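Local coordinates for genome polyprotein (Rhinovirus C, PDB 6KU8), which acts as the picornaviral 3C cysteine protease, probably cutting the viral polyprotein at specific sites, and is bound here by the inhibitor rupintrivir, at residues A[29-34]-A[158-163]; A[38-41]-A[45-48]. All blocks are in the same frame, centred on the assembly; numbering follows the deposited sequence.

Contact 1: A[29-34]-A[158-163]; sequences NMLGIH and GNIVAI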
# COMPACT_ATOMS: atom_id res chain seq x y z
N ASN A 29 -2.10 -4.56 -5.58
CA ASN A 29 -0.97 -3.75 -5.98
C ASN A 29 0.14 -3.89 -4.95
O ASN A 29 -0.12 -3.80 -3.74
CB ASN A 29 -1.34 -2.27 -6.14
CG ASN A 29 -0.17 -1.44 -6.59
OD1 ASN A 29 0.41 -1.68 -7.65
ND2 ASN A 29 0.20 -0.45 -5.79
N MET A 30 1.36 -4.11 -5.42
CA MET A 30 2.55 -4.18 -4.60
C MET A 30 3.41 -2.95 -4.87
O MET A 30 3.70 -2.64 -6.04
CB MET A 30 3.34 -5.46 -4.87
CG MET A 30 4.58 -5.64 -3.96
SD MET A 30 5.73 -6.92 -4.57
CE MET A 30 6.69 -5.95 -5.73
N LEU A 31 3.82 -2.26 -3.81
CA LEU A 31 4.59 -1.03 -3.93
C LEU A 31 6.02 -1.28 -3.47
O LEU A 31 6.27 -1.49 -2.27
CB LEU A 31 3.95 0.10 -3.11
CG LEU A 31 4.85 1.32 -2.91
CD1 LEU A 31 5.09 2.02 -4.24
CD2 LEU A 31 4.20 2.28 -1.90
N GLY A 32 6.97 -1.26 -4.40
CA GLY A 32 8.37 -1.31 -4.01
C GLY A 32 8.78 -0.01 -3.33
O GLY A 32 8.36 1.08 -3.71
N ILE A 33 9.61 -0.14 -2.29
CA ILE A 33 10.03 0.99 -1.46
C ILE A 33 11.50 1.33 -1.70
O ILE A 33 11.86 2.49 -1.89
CB ILE A 33 9.76 0.72 0.03
CG1 ILE A 33 8.29 0.34 0.30
CG2 ILE A 33 10.19 1.92 0.89
CD1 ILE A 33 7.33 1.46 0.20
N HIS A 34 12.36 0.32 -1.67
CA HIS A 34 13.81 0.48 -1.79
C HIS A 34 14.43 -0.90 -1.82
O HIS A 34 13.86 -1.85 -1.27
CB HIS A 34 14.40 1.29 -0.62
CG HIS A 34 14.44 0.52 0.67
ND1 HIS A 34 15.56 -0.13 1.12
CD2 HIS A 34 13.47 0.29 1.60
CE1 HIS A 34 15.30 -0.72 2.27
NE2 HIS A 34 14.04 -0.48 2.58
N GLY A 158 5.38 14.16 -4.92
CA GLY A 158 6.31 14.18 -3.82
C GLY A 158 5.83 13.63 -2.49
O GLY A 158 6.59 13.66 -1.53
N ASN A 159 4.60 13.13 -2.39
CA ASN A 159 4.10 12.66 -1.10
C ASN A 159 3.48 11.28 -1.27
O ASN A 159 2.46 11.13 -1.95
CB ASN A 159 3.06 13.63 -0.53
CG ASN A 159 3.59 15.05 -0.41
OD1 ASN A 159 4.60 15.28 0.23
ND2 ASN A 159 2.87 16.01 -0.98
N ILE A 160 4.09 10.26 -0.68
CA ILE A 160 3.63 8.88 -0.81
C ILE A 160 3.19 8.44 0.58
O ILE A 160 4.03 8.17 1.45
CB ILE A 160 4.70 7.95 -1.39
CG1 ILE A 160 5.22 8.48 -2.74
CG2 ILE A 160 4.13 6.52 -1.56
CD1 ILE A 160 6.46 7.76 -3.25
N VAL A 161 1.88 8.36 0.79
CA VAL A 161 1.33 8.58 2.11
C VAL A 161 0.60 7.37 2.68
O VAL A 161 0.49 7.25 3.92
CB VAL A 161 0.41 9.83 2.04
CG1 VAL A 161 -1.03 9.55 2.40
CG2 VAL A 161 1.04 11.02 2.76
N ALA A 162 0.13 6.44 1.85
CA ALA A 162 -0.56 5.25 2.37
C ALA A 162 -0.70 4.24 1.24
O ALA A 162 -0.49 4.56 0.07
CB ALA A 162 -1.94 5.60 2.94
N ILE A 163 -1.01 2.99 1.62
CA ILE A 163 -1.55 2.01 0.68
C ILE A 163 -3.00 1.73 1.08
O ILE A 163 -3.34 1.68 2.27
CB ILE A 163 -0.71 0.72 0.63
CG1 ILE A 163 -0.75 0.00 1.99
CG2 ILE A 163 0.72 1.04 0.11
CD1 ILE A 163 -0.15 -1.41 1.97
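L31 meets I160 and I163 at the interface between the two β-barrel domains of the chymotrypsin-like 3C protease fold: strand 26-34 belongs to the N-terminal six-stranded barrel, strand 159-167 to the C-terminal sheet. No hydrogen bond links residues 29-34 to residues 158-163. They face each other through side chains, with the CA atoms of L31 and I163 8.3 Å apart, and the junction is apolar and buried. A single methyl of L31 does the touching. With CG anti to the backbone N (chi1 167°), the side chain extends away from its own strand and brings CD2 between the two isoleucines. CD2 lies 4.3 Å from CG2 of I160, and on another side it lies 4.2 Å from CG2 of I163. Seen from CD2, the directions to these two methyls open at about 104°, placing the leucine branch in the angle between them. Both isoleucines can turn inward, although they are three residues apart, because V161 and A162 form a classic β bulge opposite I154. The extra residue restores the facing of I163, while V161 packs against W100 and P94. Two residues earlier on strand 26-34, N29 also ties the strand to the C-terminal domain: its backbone pairs with C150, the probable nucleophile, and its ND2 donates to the carbonyl of G151. Within strand 26-34, I33 closes in on the same leucine methyl, its CD1 lying 3.9 Å from CD2 of L31.

Contact 2: A[38-41]-A[45-48]; sequences AVVP and ECGD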
# COMPACT_ATOMS: atom_id res chain seq x y z
N ALA A 38 9.45 -4.49 -0.52
CA ALA A 38 8.16 -4.00 -1.00
C ALA A 38 7.13 -4.05 0.12
O ALA A 38 7.32 -4.69 1.16
CB ALA A 38 7.64 -4.82 -2.19
N VAL A 39 6.02 -3.37 -0.11
CA VAL A 39 4.91 -3.32 0.82
C VAL A 39 3.70 -3.95 0.14
O VAL A 39 3.48 -3.78 -1.06
CB VAL A 39 4.68 -1.87 1.25
CG1 VAL A 39 3.32 -1.34 0.87
CG2 VAL A 39 5.01 -1.69 2.71
N VAL A 40 2.96 -4.76 0.91
CA VAL A 40 1.69 -5.34 0.48
C VAL A 40 0.72 -5.30 1.64
O VAL A 40 1.12 -5.29 2.81
CB VAL A 40 1.86 -6.79 0.00
CG1 VAL A 40 2.77 -6.87 -1.22
CG2 VAL A 40 2.44 -7.65 1.13
N PRO A 41 -0.57 -5.32 1.35
CA PRO A 41 -1.53 -5.39 2.45
C PRO A 41 -1.40 -6.72 3.19
O PRO A 41 -1.24 -7.78 2.58
CB PRO A 41 -2.89 -5.23 1.75
CG PRO A 41 -2.52 -4.54 0.40
CD PRO A 41 -1.24 -5.20 0.04
N GLU A 45 -2.27 -11.99 2.60
CA GLU A 45 -1.81 -13.28 3.12
C GLU A 45 -0.75 -13.91 2.24
O GLU A 45 -0.84 -15.08 1.85
CB GLU A 45 -3.00 -14.23 3.33
CG GLU A 45 -3.92 -13.79 4.45
CD GLU A 45 -5.15 -14.67 4.57
OE1 GLU A 45 -5.12 -15.82 4.07
OE2 GLU A 45 -6.16 -14.20 5.16
N CYS A 46 0.29 -13.14 1.94
CA CYS A 46 1.36 -13.65 1.09
C CYS A 46 2.06 -14.83 1.76
O CYS A 46 2.23 -14.86 2.98
CB CYS A 46 2.37 -12.54 0.77
SG CYS A 46 1.64 -11.16 -0.17
N GLY A 47 2.46 -15.81 0.95
CA GLY A 47 3.18 -16.97 1.42
C GLY A 47 4.69 -16.82 1.31
O GLY A 47 5.22 -15.72 1.11
N ASP A 48 5.39 -17.94 1.45
CA ASP A 48 6.84 -17.92 1.37
C ASP A 48 7.33 -17.64 -0.04
O ASP A 48 8.47 -17.22 -0.22
CB ASP A 48 7.43 -19.24 1.88
CG ASP A 48 7.23 -19.41 3.38
OD1 ASP A 48 7.06 -20.57 3.81
OD2 ASP A 48 7.25 -18.40 4.11
O HOH W 1 0.46 -10.42 2.88
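V40 and C46 touch across the turn that carries H43, the probable catalytic histidine, in the N-terminal barrel of the chymotrypsin-like fold. The direct contact is a single apolar one, with CG2 of V40 3.8 Å from SG of C46. The valine's chi1 of -63° sets CG1 anti to the carbonyl carbon, which leaves CG2 between the backbone N and the carbonyl carbon, facing the sulfur. C46 in turn points SG back toward the strand. Where the chain doubles back, the backbones stay too far apart to pair directly: P41 O and E45 N are 4.3 Å apart. One water spans the gap instead, donating to P41 O at 3.2 Å and accepting from the backbone N of C46. The angle at its oxygen is about 137°. Further out, V40 is set by its backbone pairing with T76 and by the side chains of I21, M30 and L78, and C46 is packed against I21 and T23, so I21 backs both partners. P41 lies against E74, the probable acidic member of the triad. E45 takes a left-handed backbone conformation (phi 57°), and its CB points away from the strand. Beside it, the bond from C46 N to the bridging water measures 2.9 Å.

In the fold
Contact 1 and contact 2, whose centres are 14 Å apart, meet in the N-terminal barrel, where strand 26-34 of contact 1 and strand 37-41 of contact 2 are antiparallel neighbours. A probable hydrogen bond of 2.9 Å from V39 N to L31 O joins them, and CG1 of V39 comes within 3.6 Å of CG2 of I163, carrying the domain interface onto strand 37-41. On the other side of the pair, M30 CG lies 3.5 Å from V40 CG1. The two contacts approach the active site differently: I163, in the junction itself, has its side chain about 10 Å from rupintrivir, whereas the side chain of P41, next to the probable triad, is about 7 Å from it.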